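ABC transporter substrate-binding protein (Streptococcus pneumoniae, PDB 4OHN) binds histidine in the cleft between its two lobes and probably delivers this amino acid to an ABC uptake transporter. Local coordinates at residues A[8-13]-A[211-216]; A[52-57]-A[224-229]; A[117-122]-A[144-149]; A[156-161]-A[171-176]. All blocks are in the same frame, centred on the assembly; numbering follows the deposited sequence. Where two conformers were deposited one is given.

Contact 1: residues A[8-13]-A[211-216]; sequences GDNWSK and GSRKED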
loop_
_atom_site.group_PDB
_atom_site.type_symbol
_atom_site.label_atom_id
_atom_site.label_comp_id
_atom_site.label_asym_id
_atom_site.label_seq_id
_atom_site.Cartn_x
_atom_site.Cartn_y
_atom_site.Cartn_z
ATOM N N GLY A 8 22.357 6.090 13.821
ATOM C CA GLY A 8 21.321 5.417 13.061
ATOM C C GLY A 8 21.115 5.967 11.659
ATOM O O GLY A 8 20.232 5.507 10.934
ATOM N N ASP A 9 21.953 6.918 11.239
ATOM C CA ASP A 9 21.922 7.502 9.884
ATOM C C ASP A 9 22.846 6.687 8.958
ATOM O O ASP A 9 24.014 7.056 8.763
ATOM C CB ASP A 9 22.346 8.985 9.962
ATOM C CG ASP A 9 21.928 9.829 8.731
ATOM O OD1 ASP A 9 21.035 9.435 7.964
ATOM O OD2 ASP A 9 22.477 10.935 8.543
ATOM N N ASN A 10 22.312 5.600 8.387
ATOM C CA ASN A 10 23.080 4.528 7.768
ATOM C C ASN A 10 23.336 4.679 6.288
ATOM O O ASN A 10 23.773 3.728 5.640
ATOM C CB ASN A 10 22.361 3.189 7.976
ATOM C CG ASN A 10 22.292 2.771 9.424
ATOM O OD1 ASN A 10 23.062 3.240 10.256
ATOM N ND2 ASN A 10 21.370 1.863 9.731
ATOM N N TRP A 11 23.071 5.864 5.743
ATOM C CA TRP A 11 23.288 6.092 4.321
ATOM C C TRP A 11 24.652 5.596 3.841
ATOM O O TRP A 11 24.743 4.928 2.817
ATOM C CB TRP A 11 23.102 7.580 3.935
ATOM C CG TRP A 11 23.455 7.767 2.502
ATOM C CD1 TRP A 11 24.594 8.326 2.002
ATOM C CD2 TRP A 11 22.699 7.322 1.371
ATOM N NE1 TRP A 11 24.592 8.258 0.637
ATOM C CE2 TRP A 11 23.441 7.644 0.221
ATOM C CE3 TRP A 11 21.464 6.686 1.222
ATOM C CZ2 TRP A 11 22.982 7.352 -1.062
ATOM C CZ3 TRP A 11 21.021 6.390 -0.040
ATOM C CH2 TRP A 11 21.776 6.728 -1.171
ATOM N N SER A 12 25.700 5.915 4.578
ATOM C CA SER A 12 27.040 5.560 4.128
ATOM C C SER A 12 27.201 4.045 3.994
ATOM O O SER A 12 27.932 3.581 3.121
ATOM C CB SER A 12 28.133 6.148 5.034
ATOM O OG SER A 12 28.117 5.564 6.321
ATOM N N LYS A 13 26.510 3.288 4.842
ATOM C CA LYS A 13 26.524 1.830 4.760
ATOM C C LYS A 13 25.800 1.339 3.503
ATOM O O LYS A 13 26.322 0.479 2.793
ATOM C CB LYS A 13 25.874 1.218 6.006
ATOM C CG LYS A 13 25.597 -0.288 5.926
ATOM C CD LYS A 13 24.704 -0.745 7.075
ATOM C CE LYS A 13 24.049 -2.085 6.775
ATOM N NZ LYS A 13 23.133 -2.511 7.868
ATOM N N GLY A 211 8.596 4.539 3.847
ATOM C CA GLY A 211 8.898 4.599 5.266
ATOM C C GLY A 211 10.290 4.136 5.617
ATOM O O GLY A 211 10.744 3.116 5.098
ATOM N N SER A 212 10.937 4.871 6.527
ATOM C CA SER A 212 12.255 4.534 7.050
ATOM C C SER A 212 12.278 4.676 8.551
ATOM O O SER A 212 11.393 5.262 9.155
ATOM C CB SER A 212 13.353 5.452 6.467
ATOM O OG SER A 212 13.369 6.718 7.106
ATOM N N ARG A 213 13.316 4.126 9.161
ATOM C CA ARG A 213 13.595 4.436 10.563
ATOM C C ARG A 213 13.771 5.948 10.707
ATOM O O ARG A 213 14.334 6.604 9.829
ATOM C CB ARG A 213 14.853 3.707 11.026
ATOM C CG ARG A 213 14.647 2.219 11.248
ATOM C CD ARG A 213 15.919 1.495 11.668
ATOM N NE ARG A 213 16.902 1.417 10.611
ATOM C CZ ARG A 213 16.951 0.476 9.676
ATOM N NH1 ARG A 213 16.081 -0.513 9.677
ATOM N NH2 ARG A 213 17.876 0.528 8.739
ATOM N N LYS A 214 13.297 6.514 11.814
ATOM C CA LYS A 214 13.390 7.963 11.998
ATOM C C LYS A 214 14.804 8.499 11.852
ATOM O O LYS A 214 15.005 9.601 11.339
ATOM C CB LYS A 214 12.807 8.363 13.352
ATOM C CG LYS A 214 11.308 8.199 13.387
ATOM C CD LYS A 214 10.720 8.814 14.633
ATOM C CE LYS A 214 9.220 8.930 14.515
ATOM N NZ LYS A 214 8.637 9.589 15.713
ATOM N N GLU A 215 15.796 7.729 12.281
ATOM C CA GLU A 215 17.164 8.195 12.273
ATOM C C GLU A 215 17.820 8.196 10.892
ATOM O O GLU A 215 18.881 8.803 10.710
ATOM C CB GLU A 215 17.998 7.326 13.220
ATOM C CG GLU A 215 17.475 7.264 14.686
ATOM C CD GLU A 215 16.115 6.521 14.898
ATOM O OE1 GLU A 215 15.755 5.529 14.187
ATOM O OE2 GLU A 215 15.392 6.944 15.825
ATOM N N ASP A 216 17.208 7.510 9.928
ATOM C CA ASP A 216 17.759 7.393 8.578
ATOM C C ASP A 216 17.422 8.630 7.704
ATOM O O ASP A 216 16.812 8.526 6.614
ATOM C CB ASP A 216 17.283 6.081 7.948
ATOM C CG ASP A 216 18.401 5.064 7.732
ATOM O OD1 ASP A 216 19.573 5.446 7.535
ATOM O OD2 ASP A 216 18.101 3.844 7.696
HETATM O O HOH W 1 18.775 3.545 11.365
HETATM O O HOH W 2 20.352 7.688 6.258
#
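Gly-8 and Asp-9 run close beside Glu-215 and Asp-216, the CA atoms of Asp-9 and Asp-216 lying 4.4 Å apart. Glu-215 CB packs on the Gly-8 backbone, 3.7 Å from Gly-8 O, on the side where any other residue would carry its CB; glycine suits the place. Asp-9 CA makes a C-H...O contact with Glu-215 O (3.4 Å). Residues Arg-213 to Asp-216 form a type I turn leading from strand 206-212 into helix 217-232, so the contact fixes the N-terminal arm to this strand-to-helix connection in one lobe of the binding protein. The Asp-216 carboxylate uses both oxygens. OD1 accepts Asn-10 N at 2.9 Å (N-H...O angle 154°) on the syn side, 28° out of the carboxylate plane, while OD2 bonds to Tyr-14 OH and pairs with Arg-213 NH2 at 3.5 Å. In the Asp-9 conformer described, a water donating to both Asp-9 OD1 and Asp-216 OD1 probably eases the repulsion between these acids, and Asp-9 OD2 bonds to Thr-218 OG1. A second water, in plane at the guanidinium edge, links Arg-213 NE (2.9 Å) to Gly-8 O; NH2 also forms a salt bridge with Asp-79, and NH1 bonds to the carbonyls of Ile-78 and Leu-73.

Contact 2: residues A[52-57]-A[224-229]; sequences FEKYGI and NEAFSS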
loop_
_atom_site.group_PDB
_atom_site.type_symbol
_atom_site.label_atom_id
_atom_site.label_comp_id
_atom_site.label_asym_id
_atom_site.label_seq_id
_atom_site.Cartn_x
_atom_site.Cartn_y
_atom_site.Cartn_z
ATOM N N PHE A 52 17.177 3.753 -6.648
ATOM C CA PHE A 52 18.461 3.295 -6.144
ATOM C C PHE A 52 19.507 3.143 -7.244
ATOM O O PHE A 52 20.698 3.262 -6.971
ATOM C CB PHE A 52 18.262 2.100 -5.213
ATOM C CG PHE A 52 17.687 2.538 -3.901
ATOM C CD1 PHE A 52 18.449 3.332 -3.041
ATOM C CD2 PHE A 52 16.385 2.255 -3.567
ATOM C CE1 PHE A 52 17.909 3.798 -1.843
ATOM C CE2 PHE A 52 15.842 2.731 -2.402
ATOM C CZ PHE A 52 16.587 3.508 -1.539
ATOM N N GLU A 53 19.067 2.987 -8.488
ATOM C CA GLU A 53 19.956 3.037 -9.647
ATOM C C GLU A 53 20.733 4.350 -9.704
ATOM O O GLU A 53 21.878 4.369 -10.158
ATOM C CB GLU A 53 19.134 2.874 -10.938
ATOM C CG GLU A 53 19.922 2.703 -12.222
ATOM C CD GLU A 53 20.430 4.003 -12.875
ATOM O OE1 GLU A 53 19.938 5.134 -12.618
ATOM O OE2 GLU A 53 21.344 3.874 -13.710
ATOM N N LYS A 54 20.116 5.446 -9.272
ATOM C CA LYS A 54 20.785 6.749 -9.302
ATOM C C LYS A 54 22.043 6.749 -8.426
ATOM O O LYS A 54 22.916 7.597 -8.616
ATOM C CB LYS A 54 19.857 7.886 -8.826
ATOM C CG LYS A 54 18.593 8.169 -9.661
ATOM C CD LYS A 54 18.876 8.798 -11.020
ATOM C CE LYS A 54 17.586 9.073 -11.789
ATOM N NZ LYS A 54 17.819 9.798 -13.065
ATOM N N TYR A 55 22.127 5.819 -7.469
ATOM C CA TYR A 55 23.228 5.758 -6.506
ATOM C C TYR A 55 24.063 4.490 -6.644
ATOM O O TYR A 55 24.941 4.226 -5.821
ATOM C CB TYR A 55 22.665 5.848 -5.067
ATOM C CG TYR A 55 21.796 7.068 -4.881
ATOM C CD1 TYR A 55 22.355 8.331 -4.865
ATOM C CD2 TYR A 55 20.420 6.957 -4.769
ATOM C CE1 TYR A 55 21.566 9.464 -4.731
ATOM C CE2 TYR A 55 19.612 8.071 -4.637
ATOM C CZ TYR A 55 20.197 9.328 -4.620
ATOM O OH TYR A 55 19.455 10.477 -4.493
ATOM N N GLY A 56 23.779 3.698 -7.671
ATOM C CA GLY A 56 24.482 2.449 -7.883
ATOM C C GLY A 56 24.153 1.371 -6.865
ATOM O O GLY A 56 24.926 0.439 -6.673
ATOM N N ILE A 57 22.988 1.490 -6.226
ATOM C CA ILE A 57 22.543 0.578 -5.177
ATOM C C ILE A 57 21.526 -0.416 -5.730
ATOM O O ILE A 57 20.599 -0.026 -6.436
ATOM C CB ILE A 57 21.930 1.392 -4.006
ATOM C CG1 ILE A 57 23.044 2.149 -3.278
ATOM C CG2 ILE A 57 21.167 0.499 -3.049
ATOM C CD1 ILE A 57 22.558 3.187 -2.255
ATOM N N ASN A 224 14.055 11.388 -1.928
ATOM C CA ASN A 224 13.376 12.580 -2.454
ATOM C C ASN A 224 14.127 13.207 -3.625
ATOM O O ASN A 224 13.505 13.629 -4.620
ATOM C CB ASN A 224 13.189 13.601 -1.343
ATOM C CG ASN A 224 12.171 13.178 -0.300
ATOM O OD1 ASN A 224 11.278 12.358 -0.572
ATOM N ND2 ASN A 224 12.285 13.725 0.905
ATOM N N GLU A 225 15.443 13.303 -3.529
ATOM C CA GLU A 225 16.233 13.863 -4.628
ATOM C C GLU A 225 16.096 13.017 -5.874
ATOM O O GLU A 225 16.020 13.560 -6.992
ATOM C CB GLU A 225 17.699 13.960 -4.230
ATOM C CG GLU A 225 17.969 15.010 -3.161
ATOM C CD GLU A 225 19.324 14.924 -2.548
ATOM O OE1 GLU A 225 20.184 14.133 -2.989
ATOM O OE2 GLU A 225 19.555 15.697 -1.582
ATOM N N ALA A 226 16.081 11.694 -5.724
ATOM C CA ALA A 226 15.899 10.827 -6.873
ATOM C C ALA A 226 14.507 11.018 -7.481
ATOM O O ALA A 226 14.367 11.009 -8.719
ATOM C CB ALA A 226 16.104 9.393 -6.481
ATOM N N PHE A 227 13.474 11.174 -6.657
ATOM C CA PHE A 227 12.159 11.478 -7.226
ATOM C C PHE A 227 12.258 12.716 -8.145
ATOM O O PHE A 227 11.683 12.728 -9.238
ATOM C CB PHE A 227 11.081 11.729 -6.153
ATOM C CG PHE A 227 10.621 10.510 -5.381
ATOM C CD1 PHE A 227 10.877 9.214 -5.795
ATOM C CD2 PHE A 227 9.897 10.689 -4.220
ATOM C CE1 PHE A 227 10.401 8.132 -5.068
ATOM C CE2 PHE A 227 9.420 9.607 -3.495
ATOM C CZ PHE A 227 9.683 8.315 -3.930
ATOM N N SER A 228 12.966 13.765 -7.721
ATOM C CA SER A 228 13.061 14.971 -8.554
ATOM C C SER A 228 13.626 14.680 -9.940
ATOM O O SER A 228 13.139 15.228 -10.938
ATOM C CB SER A 228 13.910 16.039 -7.870
ATOM O OG SER A 228 13.307 16.459 -6.663
ATOM N N SER A 229 14.620 13.805 -10.028
ATOM C CA SER A 229 15.187 13.420 -11.320
ATOM C C SER A 229 14.176 12.616 -12.113
ATOM O O SER A 229 14.011 12.850 -13.297
ATOM C CB SER A 229 16.467 12.555 -11.139
ATOM O OG SER A 229 17.641 13.323 -10.986
#
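Lys-54 and Tyr-55 belong to the Schellman motif that ends helix 43-53 and pack on helix 217-232: Lys-54 meets Ala-226 and Ser-229, Tyr-55 meets Glu-225 and Ala-226. Gly-56, with positive phi, is the C-prime residue, a backbone shape glycine adopts easily. Phe-52 O accepts both Ile-57 N and Tyr-55 N, and Gly-56 N bonds to Glu-53 O. From this turn Tyr-55 reaches across to the helix. Its CE2 lies 4.2 Å from Ala-226 CB, the small methyl letting the phenol OH come within 3.8 Å of Ala-226 N, and the OH passes Glu-225 CB at 3.9 Å to donate to Lys-222 O. The Glu-225 side chain crosses the tyrosine at about a right angle. Lys-54 CB covers one face of the ring toward its rim, 4.1 Å above the plane. Farther out, the lysine chain bends at chi2 (-70°), and in the conformer described its NZ passes Ser-229 CB at 3.6 Å on the way to a salt bridge with Asp-233 OD2. Trp-11 meets the Tyr-55 ring edge-to-face. Between the segments the contact is van der Waals, much of it polar atoms resting on carbon, so the bonds to Lys-222 and Asp-233 probably hold both side chains in direction.

Contact 3: residues A[117-122]-A[144-149]; sequences TTAKDM and EILKNI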
loop_
_atom_site.group_PDB
_atom_site.type_symbol
_atom_site.label_atom_id
_atom_site.label_comp_id
_atom_site.label_asym_id
_atom_site.label_seq_id
_atom_site.Cartn_x
_atom_site.Cartn_y
_atom_site.Cartn_z
ATOM N N THR A 117 -24.229 -0.126 -2.567
ATOM C CA THR A 117 -23.395 0.877 -3.220
ATOM C C THR A 117 -23.134 2.076 -2.301
ATOM O O THR A 117 -22.646 3.110 -2.740
ATOM C CB THR A 117 -24.027 1.396 -4.521
ATOM O OG1 THR A 117 -25.273 2.038 -4.239
ATOM C CG2 THR A 117 -24.259 0.234 -5.515
ATOM N N THR A 118 -23.480 1.943 -1.023
ATOM C CA THR A 118 -23.269 3.006 -0.054
ATOM C C THR A 118 -22.967 2.377 1.291
ATOM O O THR A 118 -23.465 1.295 1.590
ATOM C CB THR A 118 -24.498 3.920 0.022
ATOM O OG1 THR A 118 -24.209 5.030 0.885
ATOM C CG2 THR A 118 -25.715 3.217 0.559
ATOM N N ALA A 119 -22.194 3.066 2.123
ATOM C CA ALA A 119 -21.851 2.568 3.458
ATOM C C ALA A 119 -23.099 2.302 4.282
ATOM O O ALA A 119 -23.133 1.340 5.054
ATOM C CB ALA A 119 -20.969 3.573 4.176
ATOM N N LYS A 120 -24.143 3.117 4.188
ATOM C CA LYS A 120 -25.284 2.860 5.056
ATOM C C LYS A 120 -25.976 1.537 4.775
ATOM O O LYS A 120 -26.622 0.982 5.662
ATOM C CB LYS A 120 -26.259 4.027 5.109
ATOM C CG LYS A 120 -27.054 4.335 3.900
ATOM C CD LYS A 120 -27.835 5.610 4.215
ATOM C CE LYS A 120 -28.977 5.874 3.261
ATOM N NZ LYS A 120 -29.385 7.311 3.315
ATOM N N ASP A 121 -25.818 0.985 3.580
ATOM C CA ASP A 121 -26.419 -0.298 3.290
ATOM C C ASP A 121 -25.552 -1.473 3.765
ATOM O O ASP A 121 -25.900 -2.635 3.535
ATOM C CB ASP A 121 -26.835 -0.373 1.820
ATOM C CG ASP A 121 -28.058 0.480 1.525
ATOM O OD1 ASP A 121 -28.787 0.853 2.461
ATOM O OD2 ASP A 121 -28.293 0.800 0.336
ATOM N N MET A 122 -24.465 -1.164 4.474
ATOM C CA MET A 122 -23.714 -2.177 5.230
ATOM C C MET A 122 -24.265 -2.396 6.626
ATOM O O MET A 122 -23.668 -3.138 7.421
ATOM C CB MET A 122 -22.240 -1.783 5.310
ATOM C CG MET A 122 -21.486 -1.979 4.012
ATOM S SD MET A 122 -21.260 -3.728 3.548
ATOM C CE MET A 122 -20.152 -4.281 4.844
ATOM N N GLU A 144 -17.994 6.424 13.039
ATOM C CA GLU A 144 -19.266 6.816 12.448
ATOM C C GLU A 144 -19.428 6.365 11.000
ATOM O O GLU A 144 -20.551 6.252 10.510
ATOM C CB GLU A 144 -19.446 8.339 12.533
ATOM C CG GLU A 144 -18.544 9.169 11.602
ATOM C CD GLU A 144 -17.111 9.361 12.110
ATOM O OE1 GLU A 144 -16.743 8.842 13.191
ATOM O OE2 GLU A 144 -16.343 10.056 11.413
ATOM N N ILE A 145 -18.315 6.171 10.299
ATOM C CA ILE A 145 -18.369 5.787 8.899
ATOM C C ILE A 145 -18.867 4.365 8.647
ATOM O O ILE A 145 -19.790 4.151 7.891
ATOM C CB ILE A 145 -16.957 5.938 8.295
ATOM C CG1 ILE A 145 -16.459 7.390 8.343
ATOM C CG2 ILE A 145 -16.912 5.435 6.863
ATOM C CD1 ILE A 145 -17.277 8.380 7.545
ATOM N N LEU A 146 -18.263 3.390 9.315
ATOM C CA LEU A 146 -18.680 2.002 9.195
ATOM C C LEU A 146 -18.766 1.276 10.522
ATOM O O LEU A 146 -19.616 0.437 10.680
ATOM C CB LEU A 146 -17.739 1.213 8.284
ATOM C CG LEU A 146 -17.976 1.386 6.797
ATOM C CD1 LEU A 146 -16.757 0.925 6.030
ATOM C CD2 LEU A 146 -19.213 0.636 6.357
ATOM N N LYS A 147 -17.890 1.392 11.443
ATOM C CA LYS A 147 -17.832 0.543 12.598
ATOM C C LYS A 147 -19.122 0.541 13.378
ATOM O O LYS A 147 -19.555 -0.491 13.813
ATOM C CB LYS A 147 -16.679 0.980 13.499
ATOM C CG LYS A 147 -16.491 0.104 14.726
ATOM C CD LYS A 147 -15.269 0.467 15.547
ATOM C CE LYS A 147 -15.188 -0.421 16.776
ATOM N NZ LYS A 147 -14.071 -0.059 17.679
ATOM N N ASN A 148 -19.722 1.571 13.543
ATOM C CA ASN A 148 -20.944 1.713 14.326
ATOM C C ASN A 148 -22.123 0.971 13.731
ATOM O O ASN A 148 -23.010 0.563 14.447
ATOM C CB ASN A 148 -21.292 3.171 14.629
ATOM C CG ASN A 148 -20.389 3.767 15.671
ATOM O OD1 ASN A 148 -19.659 3.066 16.323
ATOM N ND2 ASN A 148 -20.425 5.064 15.804
ATOM N N ILE A 149 -22.143 0.821 12.417
ATOM C CA ILE A 149 -23.267 0.168 11.761
ATOM C C ILE A 149 -23.095 -1.258 11.247
ATOM O O ILE A 149 -24.058 -1.949 11.070
ATOM C CB ILE A 149 -23.808 1.047 10.639
ATOM C CG1 ILE A 149 -22.768 1.241 9.528
ATOM C CG2 ILE A 149 -24.244 2.383 11.227
ATOM C CD1 ILE A 149 -23.341 1.860 8.274
#
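A short 3-10 turn, residues 119-122, meets an irregular loop, residues 144-149, where Ala-119 and Met-122 pack on Leu-146 and Ile-149. The turn lies between strands 102-111 and 127-130. The loop belongs to the beta-alpha-beta connection that leaves strand 127-130, passes through helix 134-141 and returns as the parallel strand 155-158. Leu-146 is the apolar centre of the contact. Its CD2 methyl touches both Met-122 CB, at 4.0 Å, and Ala-119 CB, at 4.1 Å, and the leucine and methionine side chains cross obliquely. Alanine suits its place because the one methyl also faces the backbone, coming to 3.9 Å from Ile-145 O. Ile-149 approaches the turn differently. Its CG1 occupies the crowded position between backbone N and carbonyl carbon (chi1 64°), and CD1 beyond it presses on the turn's backbone, 3.3 Å from Ala-119 O and 3.9 Å from Lys-120 CA. Within the 3-10 turn Ala-119 O is bonded to Met-122 N at 2.9 Å, so the methyl lies beside a carbonyl that already accepts one hydrogen bond. A backbone bond between Ile-149 and Gly-124 ties the loop to the chain just beyond the turn. Leu-108 of strand 102-111 touches both Met-122 and Leu-146, Phe-139 of helix 134-141 packs on Leu-146, and Val-201 and Leu-203, beyond strand 196-200, border Ala-119 and Ile-145.

Contact 4: residues A[156-161]-A[171-176]; sequences NQYQTF and DRIDGL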
loop_
_atom_site.group_PDB
_atom_site.type_symbol
_atom_site.label_atom_id
_atom_site.label_comp_id
_atom_site.label_asym_id
_atom_site.label_seq_id
_atom_site.Cartn_x
_atom_site.Cartn_y
_atom_site.Cartn_z
ATOM N N ASN A 156 -13.899 -8.518 10.198
ATOM C CA ASN A 156 -13.130 -9.732 9.972
ATOM C C ASN A 156 -11.753 -9.287 9.507
ATOM O O ASN A 156 -11.641 -8.396 8.659
ATOM C CB ASN A 156 -13.749 -10.596 8.866
ATOM C CG ASN A 156 -14.824 -11.539 9.367
ATOM O OD1 ASN A 156 -15.424 -11.320 10.417
ATOM N ND2 ASN A 156 -15.059 -12.614 8.612
ATOM N N GLN A 157 -10.703 -9.889 10.051
ATOM C CA GLN A 157 -9.338 -9.502 9.727
ATOM C C GLN A 157 -8.564 -10.587 8.990
ATOM O O GLN A 157 -8.671 -11.780 9.273
ATOM C CB GLN A 157 -8.613 -9.069 10.998
ATOM C CG GLN A 157 -9.062 -7.696 11.507
ATOM C CD GLN A 157 -8.748 -7.473 12.962
ATOM O OE1 GLN A 157 -7.706 -7.883 13.451
ATOM N NE2 GLN A 157 -9.659 -6.816 13.665
ATOM N N TYR A 158 -7.787 -10.126 8.021
ATOM C CA TYR A 158 -7.033 -10.969 7.101
ATOM C C TYR A 158 -5.606 -10.457 6.978
ATOM O O TYR A 158 -5.357 -9.231 6.964
ATOM C CB TYR A 158 -7.673 -10.911 5.707
ATOM C CG TYR A 158 -9.098 -11.426 5.716
ATOM C CD1 TYR A 158 -9.355 -12.784 5.561
ATOM C CD2 TYR A 158 -10.157 -10.579 5.935
ATOM C CE1 TYR A 158 -10.628 -13.277 5.600
ATOM C CE2 TYR A 158 -11.449 -11.069 5.961
ATOM C CZ TYR A 158 -11.666 -12.408 5.799
ATOM O OH TYR A 158 -12.961 -12.870 5.858
ATOM N N GLN A 159 -4.657 -11.367 6.856
ATOM C CA GLN A 159 -3.271 -10.970 6.631
ATOM C C GLN A 159 -3.100 -10.272 5.284
ATOM O O GLN A 159 -2.365 -9.282 5.182
ATOM C CB GLN A 159 -2.325 -12.160 6.708
ATOM C CG GLN A 159 -0.869 -11.743 6.866
ATOM C CD GLN A 159 0.140 -12.856 6.638
ATOM O OE1 GLN A 159 1.230 -12.837 7.205
ATOM N NE2 GLN A 159 -0.216 -13.834 5.814
ATOM N N THR A 160 -3.778 -10.787 4.267
ATOM C CA THR A 160 -3.669 -10.291 2.883
ATOM C C THR A 160 -5.041 -9.967 2.319
ATOM O O THR A 160 -6.062 -10.582 2.668
ATOM C CB THR A 160 -3.033 -11.324 1.923
ATOM O OG1 THR A 160 -3.924 -12.431 1.696
ATOM C CG2 THR A 160 -1.696 -11.791 2.466
ATOM N N PHE A 161 -5.078 -9.016 1.393
ATOM C CA PHE A 161 -6.313 -8.723 0.686
ATOM C C PHE A 161 -6.767 -9.880 -0.206
ATOM O O PHE A 161 -7.982 -10.032 -0.438
ATOM C CB PHE A 161 -6.162 -7.422 -0.101
ATOM C CG PHE A 161 -6.281 -6.189 0.752
ATOM C CD1 PHE A 161 -7.435 -5.935 1.475
ATOM C CD2 PHE A 161 -5.253 -5.275 0.816
ATOM C CE1 PHE A 161 -7.557 -4.790 2.225
ATOM C CE2 PHE A 161 -5.372 -4.134 1.571
ATOM C CZ PHE A 161 -6.512 -3.894 2.281
ATOM N N ASP A 171 -19.150 -15.012 -0.187
ATOM C CA ASP A 171 -20.230 -14.509 0.672
ATOM C C ASP A 171 -19.914 -14.635 2.163
ATOM O O ASP A 171 -20.811 -14.507 2.995
ATOM C CB ASP A 171 -21.581 -15.192 0.362
ATOM C CG ASP A 171 -22.245 -14.706 -0.907
ATOM O OD1 ASP A 171 -21.715 -13.780 -1.567
ATOM O OD2 ASP A 171 -23.313 -15.281 -1.231
ATOM N N ARG A 172 -18.652 -14.824 2.511
ATOM C CA ARG A 172 -18.283 -14.956 3.912
ATOM C C ARG A 172 -18.203 -13.585 4.571
ATOM O O ARG A 172 -18.396 -13.461 5.789
ATOM C CB ARG A 172 -16.960 -15.700 4.061
ATOM C CG ARG A 172 -17.002 -17.103 3.498
ATOM C CD ARG A 172 -15.596 -17.693 3.417
ATOM N NE ARG A 172 -15.623 -18.999 2.763
ATOM C CZ ARG A 172 -14.709 -19.442 1.909
ATOM N NH1 ARG A 172 -13.661 -18.715 1.609
ATOM N NH2 ARG A 172 -14.844 -20.635 1.385
ATOM N N ILE A 173 -17.903 -12.565 3.778
ATOM C CA ILE A 173 -18.049 -11.158 4.158
ATOM C C ILE A 173 -18.917 -10.505 3.097
ATOM O O ILE A 173 -19.002 -11.003 1.965
ATOM C CB ILE A 173 -16.700 -10.410 4.338
ATOM C CG1 ILE A 173 -15.866 -10.449 3.052
ATOM C CG2 ILE A 173 -15.927 -11.041 5.495
ATOM C CD1 ILE A 173 -14.550 -9.684 3.142
ATOM N N ASP A 174 -19.576 -9.410 3.447
ATOM C CA ASP A 174 -20.441 -8.672 2.526
ATOM C C ASP A 174 -19.753 -7.482 1.865
ATOM O O ASP A 174 -20.154 -7.055 0.784
ATOM C CB ASP A 174 -21.679 -8.181 3.281
ATOM C CG ASP A 174 -22.491 -9.327 3.839
ATOM O OD1 ASP A 174 -22.903 -10.166 3.007
ATOM O OD2 ASP A 174 -22.708 -9.389 5.068
ATOM N N GLY A 175 -18.752 -6.932 2.550
ATOM C CA GLY A 175 -17.999 -5.804 2.025
ATOM C C GLY A 175 -16.573 -5.901 2.518
ATOM O O GLY A 175 -16.311 -6.422 3.581
ATOM N N LEU A 176 -15.673 -5.345 1.738
ATOM C CA LEU A 176 -14.248 -5.322 2.046
ATOM C C LEU A 176 -13.728 -3.892 1.939
ATOM O O LEU A 176 -13.895 -3.245 0.904
ATOM C CB LEU A 176 -13.488 -6.247 1.079
ATOM C CG LEU A 176 -11.960 -6.246 1.198
ATOM C CD1 LEU A 176 -11.478 -6.629 2.590
ATOM C CD2 LEU A 176 -11.392 -7.203 0.125
HETATM O O HOH W 3 -17.433 -14.329 8.239
#
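Ile-173 CG2 touches both Tyr-158 OH, at 3.5 Å, and Asn-156 ND2, at 3.6 Å. The tyrosine and isoleucine reach toward each other tip to tip, whereas Asn-156 lies alongside Ile-173, running the other way. Branching at CB serves Ile-173 well: while CG2 meets these polar tips, chi1 (59°) puts CG1 between the backbone N and the carbonyl carbon, and the extended chi2 (178°) sends CD1 on to 4.4 Å from Tyr-158 CE2. A second, wholly apolar meeting joins Phe-161 and Leu-176, the leucine CD1 lying near the ring plane at the edge, 4.3 Å from Phe-161 CD1. Polar links flank the Ile-173 end. In the conformer described, Asn-156 ND2 gives a weak but nearly straight bond to Tyr-158 OH (3.5 Å, 170°) and also donates to a water at 3.0 Å, which in turn donates to Arg-172 O. Tyr-158 OH is hydrogen-bonded more strongly to Asp-167 OD2 of helix 161-169, whose OD1 forms a salt bridge with Arg-172 NH1; one acid outside the two segments thus holds both. Thr-160 OG1 caps the start of that helix at Glu-163 N, and Asp-171, with positive phi, closes it as the C-prime residue of a Schellman motif. Phe-161 touches Phe-28 and Asp-179 of the ligand pocket, and its side chain comes to about 4 Å from the bound histidine. The whole is a beta-alpha-beta unit: strand 155-158, helix 161-169 and strand 175-179, both strands running parallel to strand 127-130, as in the lobes of family 3 solute-binding proteins.

Overall arrangement
From the N terminus, 8-13 opens contact 1 and 52-57 opens contact 2, both in the first lobe. In the second lobe contact 3 closes a short loop between 117-122 and 144-149, and contact 4 follows in series. Returning, the chain closes contact 1 at 211-216 and contact 2 at 224-229; these two therefore cross, and contacts 3 and 4 nest inside both. Contact 1 joins the N-terminal arm to the link between strand 206-212 and helix 217-232, contact 2 joins the end of helix 43-53 to that helix, and contacts 3 and 4 join connections of the second lobe. Trp-11 against Ile-57 unites contacts 1 and 2; Met-122 CE, 3.8 Å from Gly-175 N, unites 3 and 4.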